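Local coordinates for surface-associated protein (Methylococcus capsulatus, PDB 2VOV) that is secreted by this methanotrophic bacterium and binds copper, consistent with a role in copper homeostasis, at residues Val48-Thr54 against His208-Gln214; Thr108-Asp114 against Val204-Ala209. One frame throughout, in Å; residues are numbered along the deposited sequence.

How the interactions relate
The N-terminal segment 48-54 runs beside 208-214, so interaction 1 closes a loop of 153 residues. Nested inside it, interaction 2 closes a loop of 89 residues, bringing 108-114 against 204-209. Their second segments are continuous, since 204-209 leads into strand 209-214, and they share His208 and Ala209. Interaction 1 joins the N-terminal strand to the mixed sheet, and interaction 2 brings the small two-stranded sheet 111-112/126-127 against the same region. They meet where Trp112 CE3 lies 3.6 Å from Val51 CG2 and where one water binds Ala49, Asp114 and His208. Val204 directly follows the copper ligand His203.

Interaction 1: Val48-Thr54 against His208-Gln214; sequences VAEVVET and HADWTLQ
Strands 49-54 and 209-214 form a parallel β-pair, their axes 4.3 Å apart at closest approach and crossing at -22°, with strand 209-214 lying between 49-54 and the antiparallel strand 239-250 in the mixed sheet. The register runs from Glu50-Asp210 (CA to CA 4.5 Å) to Thr54-Gln214 (5.3 Å). Odd residues of the first strand bond to even residues of the second: Asp210 N to Ala49 O (2.9 Å), Val51 N to Asp210 O (2.9 Å), Thr212 N to Val51 O (2.9 Å), Glu53 N to Thr212 O (2.7 Å) and Gln214 N to Glu53 O (3.0 Å). On one face Glu53, folded back with chi1 and chi2 both m, accepts at OE2 from Trp211 NE1 (2.9 Å) near the plane of the indole, and the same oxygen forms a salt bridge with Arg128. Trp211, chi1 -158° and chi2 18°, has its side chain about 9 Å from the bound copper ion. Thr212, chi1 m, points to the opposite face, where OG1 donates to OE2 of the extended Glu50 side chain (2.6 Å) and also hydrogen-bonds Thr241 OG1. Val48, at the N-terminal end of the segment and preceded by a cis peptide bond, adds to the contact: its CG1 is 3.8 Å from His208 NE2 and its CG2 4.0 Å from Asp210 OD2. Asp210 OD1 accepts from Tyr244 N on strand 239-250, while a water donates to both Val48 O (2.8 Å) and Asp210 OD2 (2.7 Å).

Interaction 2: Thr108-Asp114 against Val204-Ala209; sequences TGTKWND and VIVQHA
This is a buried contact made by side chains, in which the short strand 111-112 and its flanks pack against the loop that leads into strand 209-214. The two segments run in nearly the same direction, 14° apart end to end, but too widely spaced for backbone pairing: CA-CA separations are 6.7 Å for Thr108-Val204, 7.4 Å for Trp112-Val206 and 8.0 Å for Asp114-Ala209. Trp112, with chi1 p and chi2 -72°, lays its indole on the loop. Val206 CG1 sits 3.5 Å from the centroid of the five-membered ring and 8° off its normal, a CH-pi contact, and Trp112 NE1 donates to Gln207 OE1 (3.0 Å), whose amide NE2 is held by the carbonyls of Tyr103 and Trp127. Strand 111-112 pairs with 126-127 in a two-stranded antiparallel sheet, and this tryptophan bridges it to the region of the larger mixed sheet. Ahead of it Thr108 OG1, also hydrogen-bonded to Asp105 O, accepts from Thr110 N (3.2 Å) in an ST turn; Thr108 CB and Thr110 CG2 approach Val204 CG1 (3.7 Å) and CG2 (4.0 Å), respectively. At the other end, Asp114 OD1 hydrogen-bonds Thr116 OG1, and a water donates to Asp114 OD2 (2.6 Å) and hydrogen-bonds His208 ND1 (2.7 Å).

Interaction 1: Val48-Thr54 against His208-Gln214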
loop_
_atom_site.group_PDB
_atom_site.type_symbol
_atom_site.label_atom_id
_atom_site.label_comp_id
_atom_site.label_asym_id
_atom_site.label_seq_id
_atom_site.Cartn_x
_atom_site.Cartn_y
_atom_site.Cartn_z
ATOM N N VAL A 48 2.253 -4.525 16.289
ATOM C CA VAL A 48 2.906 -3.606 15.360
ATOM C C VAL A 48 2.783 -2.166 15.844
ATOM O O VAL A 48 1.986 -1.853 16.728
ATOM C CB VAL A 48 2.327 -3.711 13.911
ATOM C CG1 VAL A 48 2.678 -5.064 13.266
ATOM C CG2 VAL A 48 0.828 -3.460 13.920
ATOM N N ALA A 49 3.586 -1.293 15.250
ATOM C CA ALA A 49 3.494 0.139 15.505
ATOM C C ALA A 49 2.119 0.674 15.109
ATOM O O ALA A 49 1.382 0.052 14.338
ATOM C CB ALA A 49 4.581 0.874 14.743
ATOM N N GLU A 50 1.760 1.818 15.680
ATOM C CA GLU A 50 0.615 2.577 15.211
ATOM C C GLU A 50 1.114 3.959 14.849
ATOM O O GLU A 50 1.764 4.613 15.660
ATOM C CB GLU A 50 -0.481 2.677 16.269
ATOM C CG GLU A 50 -1.682 3.473 15.755
ATOM C CD GLU A 50 -2.866 3.482 16.708
ATOM O OE1 GLU A 50 -2.802 2.794 17.753
ATOM O OE2 GLU A 50 -3.866 4.174 16.402
ATOM N N VAL A 51 0.850 4.385 13.623
ATOM C CA VAL A 51 1.227 5.714 13.168
ATOM C C VAL A 51 -0.034 6.560 13.138
ATOM O O VAL A 51 -1.011 6.216 12.475
ATOM C CB VAL A 51 1.918 5.655 11.792
ATOM C CG1 VAL A 51 2.163 7.060 11.245
ATOM C CG2 VAL A 51 3.215 4.866 11.903
ATOM N N VAL A 52 -0.022 7.645 13.909
ATOM C CA VAL A 52 -1.205 8.487 14.080
ATOM C C VAL A 52 -0.995 9.831 13.406
ATOM O O VAL A 52 -0.100 10.600 13.781
ATOM C CB VAL A 52 -1.538 8.703 15.572
ATOM C CG1 VAL A 52 -2.800 9.544 15.702
ATOM C CG2 VAL A 52 -1.733 7.371 16.269
ATOM N N GLU A 53 -1.814 10.102 12.396
ATOM C CA GLU A 53 -1.717 11.331 11.620
ATOM C C GLU A 53 -2.748 12.357 12.083
ATOM O O GLU A 53 -3.783 12.015 12.657
ATOM C CB GLU A 53 -1.927 11.059 10.122
ATOM C CG GLU A 53 -1.223 9.826 9.538
ATOM C CD GLU A 53 0.284 9.947 9.490
ATOM O OE1 GLU A 53 0.860 10.949 9.972
ATOM O OE2 GLU A 53 0.909 9.025 8.945
ATOM N N THR A 54 -2.438 13.617 11.820
ATOM C CA THR A 54 -3.343 14.716 12.096
ATOM C C THR A 54 -3.948 15.211 10.787
ATOM O O THR A 54 -3.229 15.603 9.865
ATOM C CB THR A 54 -2.588 15.865 12.784
ATOM O OG1 THR A 54 -1.899 15.356 13.934
ATOM C CG2 THR A 54 -3.554 16.969 13.186
ATOM N N HIS A 208 4.321 -0.993 7.812
ATOM C CA HIS A 208 4.343 -1.995 8.881
ATOM C C HIS A 208 3.734 -1.403 10.139
ATOM O O HIS A 208 4.369 -1.395 11.198
ATOM C CB HIS A 208 5.780 -2.459 9.122
ATOM C CG HIS A 208 5.894 -3.696 9.956
ATOM N ND1 HIS A 208 7.037 -4.012 10.664
ATOM C CD2 HIS A 208 5.016 -4.705 10.186
ATOM C CE1 HIS A 208 6.853 -5.158 11.296
ATOM N NE2 HIS A 208 5.637 -5.601 11.023
ATOM N N ALA A 209 2.506 -0.901 10.021
ATOM C CA ALA A 209 1.867 -0.198 11.132
ATOM C C ALA A 209 0.358 -0.128 10.959
ATOM O O ALA A 209 -0.150 -0.031 9.836
ATOM C CB ALA A 209 2.441 1.220 11.273
ATOM N N ASP A 210 -0.367 -0.179 12.073
ATOM C CA ASP A 210 -1.728 0.329 12.091
ATOM C C ASP A 210 -1.637 1.804 11.727
ATOM O O ASP A 210 -0.680 2.491 12.116
ATOM C CB ASP A 210 -2.357 0.189 13.476
ATOM C CG ASP A 210 -2.676 -1.254 13.843
ATOM O OD1 ASP A 210 -3.053 -2.034 12.943
ATOM O OD2 ASP A 210 -2.578 -1.597 15.047
ATOM N N TRP A 211 -2.628 2.295 10.992
ATOM C CA TRP A 211 -2.567 3.665 10.492
ATOM C C TRP A 211 -3.839 4.389 10.879
ATOM O O TRP A 211 -4.934 3.962 10.526
ATOM C CB TRP A 211 -2.414 3.646 8.970
ATOM C CG TRP A 211 -1.816 4.900 8.355
ATOM C CD1 TRP A 211 -1.094 5.882 8.984
ATOM C CD2 TRP A 211 -1.846 5.251 6.966
ATOM N NE1 TRP A 211 -0.694 6.839 8.063
ATOM C CE2 TRP A 211 -1.142 6.468 6.819
ATOM C CE3 TRP A 211 -2.427 4.659 5.834
ATOM C CZ2 TRP A 211 -0.997 7.105 5.581
ATOM C CZ3 TRP A 211 -2.290 5.292 4.604
ATOM C CH2 TRP A 211 -1.580 6.505 4.490
ATOM N N THR A 212 -3.679 5.485 11.614
ATOM C CA THR A 212 -4.805 6.203 12.201
ATOM C C THR A 212 -4.770 7.666 11.783
ATOM O O THR A 212 -3.694 8.271 11.683
ATOM C CB THR A 212 -4.771 6.088 13.736
ATOM O OG1 THR A 212 -4.997 4.721 14.090
ATOM C CG2 THR A 212 -5.839 6.957 14.409
ATOM N N LEU A 213 -5.951 8.224 11.540
ATOM C CA LEU A 213 -6.098 9.630 11.218
ATOM C C LEU A 213 -7.050 10.230 12.240
ATOM O O LEU A 213 -8.137 9.704 12.450
ATOM C CB LEU A 213 -6.668 9.778 9.804
ATOM C CG LEU A 213 -6.839 11.208 9.280
ATOM C CD1 LEU A 213 -5.517 11.997 9.351
ATOM C CD2 LEU A 213 -7.404 11.204 7.858
ATOM N N GLN A 214 -6.647 11.316 12.890
ATOM C CA GLN A 214 -7.552 11.957 13.839
ATOM C C GLN A 214 -7.705 13.437 13.519
ATOM O O GLN A 214 -6.999 13.969 12.669
ATOM C CB GLN A 214 -7.095 11.704 15.275
ATOM C CG GLN A 214 -5.749 12.255 15.560
ATOM C CD GLN A 214 -5.168 11.788 16.902
ATOM O OE1 GLN A 214 -5.674 10.855 17.556
ATOM N NE2 GLN A 214 -4.088 12.440 17.312
HETATM O O HOH W 1 -0.730 -1.131 16.985
HETATM O O HOH W 2 5.618 -2.405 13.464
HETATM O O HOH W 3 -3.472 14.704 16.029
#

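Interaction 2: Thr108-Asp114 against Val204-Ala209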
loop_
_atom_site.group_PDB
_atom_site.type_symbol
_atom_site.label_atom_id
_atom_site.label_comp_id
_atom_site.label_asym_id
_atom_site.label_seq_id
_atom_site.Cartn_x
_atom_site.Cartn_y
_atom_site.Cartn_z
ATOM N N THR A 108 9.243 10.513 -1.687
ATOM C CA THR A 108 8.176 11.062 -0.842
ATOM C C THR A 108 8.701 12.154 0.090
ATOM O O THR A 108 7.922 12.955 0.610
ATOM C CB THR A 108 7.519 9.993 0.060
ATOM O OG1 THR A 108 8.497 9.449 0.960
ATOM C CG2 THR A 108 6.864 8.880 -0.773
ATOM N N GLY A 109 10.009 12.153 0.340
ATOM C CA GLY A 109 10.601 13.104 1.286
ATOM C C GLY A 109 10.130 12.895 2.713
ATOM O O GLY A 109 10.289 13.776 3.565
ATOM N N THR A 110 9.568 11.722 2.993
ATOM C CA THR A 110 8.928 11.480 4.282
ATOM C C THR A 110 9.369 10.159 4.910
ATOM O O THR A 110 9.281 9.106 4.272
ATOM C CB THR A 110 7.398 11.479 4.125
ATOM O OG1 THR A 110 6.981 12.658 3.425
ATOM C CG2 THR A 110 6.714 11.420 5.471
ATOM N N LYS A 111 9.829 10.226 6.159
ATOM C CA LYS A 111 10.261 9.051 6.923
ATOM C C LYS A 111 9.451 8.896 8.194
ATOM O O LYS A 111 9.033 9.893 8.791
ATOM C CB LYS A 111 11.738 9.172 7.315
ATOM C CG LYS A 111 12.681 9.107 6.140
ATOM C CD LYS A 111 14.120 9.450 6.518
ATOM C CE LYS A 111 14.468 10.867 6.110
ATOM N NZ LYS A 111 15.938 10.983 5.912
ATOM N N TRP A 112 9.248 7.650 8.619
ATOM C CA TRP A 112 8.620 7.370 9.904
ATOM C C TRP A 112 9.529 6.520 10.788
ATOM O O TRP A 112 10.556 6.026 10.328
ATOM C CB TRP A 112 7.245 6.716 9.732
ATOM C CG TRP A 112 7.237 5.342 9.089
ATOM C CD1 TRP A 112 7.486 5.038 7.772
ATOM C CD2 TRP A 112 6.911 4.101 9.732
ATOM N NE1 TRP A 112 7.337 3.679 7.568
ATOM C CE2 TRP A 112 6.984 3.087 8.754
ATOM C CE3 TRP A 112 6.561 3.748 11.040
ATOM C CZ2 TRP A 112 6.734 1.744 9.050
ATOM C CZ3 TRP A 112 6.305 2.414 11.322
ATOM C CH2 TRP A 112 6.391 1.429 10.336
ATOM N N ASN A 113 9.153 6.376 12.058
ATOM C CA ASN A 113 9.950 5.619 13.027
ATOM C C ASN A 113 9.107 4.532 13.652
ATOM O O ASN A 113 8.041 4.816 14.197
ATOM C CB ASN A 113 10.458 6.547 14.138
ATOM C CG ASN A 113 11.192 7.734 13.593
ATOM O OD1 ASN A 113 12.160 7.580 12.842
ATOM N ND2 ASN A 113 10.726 8.937 13.933
ATOM N N ASP A 114 9.574 3.291 13.567
ATOM C CA ASP A 114 8.871 2.188 14.197
ATOM C C ASP A 114 9.425 1.987 15.602
ATOM O O ASP A 114 10.521 1.426 15.781
ATOM C CB ASP A 114 9.008 0.911 13.371
ATOM C CG ASP A 114 8.263 -0.251 13.975
ATOM O OD1 ASP A 114 7.801 -0.151 15.132
ATOM O OD2 ASP A 114 8.125 -1.276 13.283
ATOM N N VAL A 204 1.259 9.617 1.564
ATOM C CA VAL A 204 2.476 8.841 1.783
ATOM C C VAL A 204 2.174 7.855 2.901
ATOM O O VAL A 204 1.561 8.219 3.906
ATOM C CB VAL A 204 3.694 9.751 2.073
ATOM C CG1 VAL A 204 3.998 10.613 0.850
ATOM C CG2 VAL A 204 3.426 10.636 3.279
ATOM N N ILE A 205 2.595 6.606 2.711
ATOM C CA ILE A 205 2.039 5.492 3.474
ATOM C C ILE A 205 3.091 4.713 4.262
ATOM O O ILE A 205 4.234 4.590 3.842
ATOM C CB ILE A 205 1.227 4.532 2.515
ATOM C CG1 ILE A 205 0.473 3.445 3.288
ATOM C CG2 ILE A 205 2.129 3.904 1.427
ATOM C CD1 ILE A 205 -0.606 2.765 2.438
ATOM N N VAL A 206 2.675 4.200 5.416
ATOM C CA VAL A 206 3.516 3.377 6.273
ATOM C C VAL A 206 3.232 1.894 6.018
ATOM O O VAL A 206 2.071 1.489 5.830
ATOM C CB VAL A 206 3.324 3.740 7.772
ATOM C CG1 VAL A 206 3.832 5.158 8.019
ATOM C CG2 VAL A 206 1.863 3.606 8.183
ATOM N N GLN A 207 4.299 1.091 6.012
ATOM C CA GLN A 207 4.227 -0.270 5.484
ATOM C C GLN A 207 4.201 -1.365 6.544
ATOM O O GLN A 207 4.089 -2.546 6.206
ATOM C CB GLN A 207 5.399 -0.532 4.524
ATOM C CG GLN A 207 5.661 0.603 3.524
ATOM C CD GLN A 207 6.692 1.611 4.025
ATOM O OE1 GLN A 207 6.705 1.974 5.201
ATOM N NE2 GLN A 207 7.537 2.094 3.123
ATOM N N HIS A 208 4.321 -0.993 7.812
ATOM C CA HIS A 208 4.343 -1.995 8.881
ATOM C C HIS A 208 3.734 -1.403 10.139
ATOM O O HIS A 208 4.369 -1.395 11.198
ATOM C CB HIS A 208 5.780 -2.459 9.122
ATOM C CG HIS A 208 5.894 -3.696 9.956
ATOM N ND1 HIS A 208 7.037 -4.012 10.664
ATOM C CD2 HIS A 208 5.016 -4.705 10.186
ATOM C CE1 HIS A 208 6.853 -5.158 11.296
ATOM N NE2 HIS A 208 5.637 -5.601 11.023
ATOM N N ALA A 209 2.506 -0.901 10.021
ATOM C CA ALA A 209 1.867 -0.198 11.132
ATOM C C ALA A 209 0.358 -0.128 10.959
ATOM O O ALA A 209 -0.150 -0.031 9.836
ATOM C CB ALA A 209 2.441 1.220 11.273
HETATM O O HOH W 2 5.618 -2.405 13.464
HETATM O O HOH W 4 8.947 -2.090 10.900
#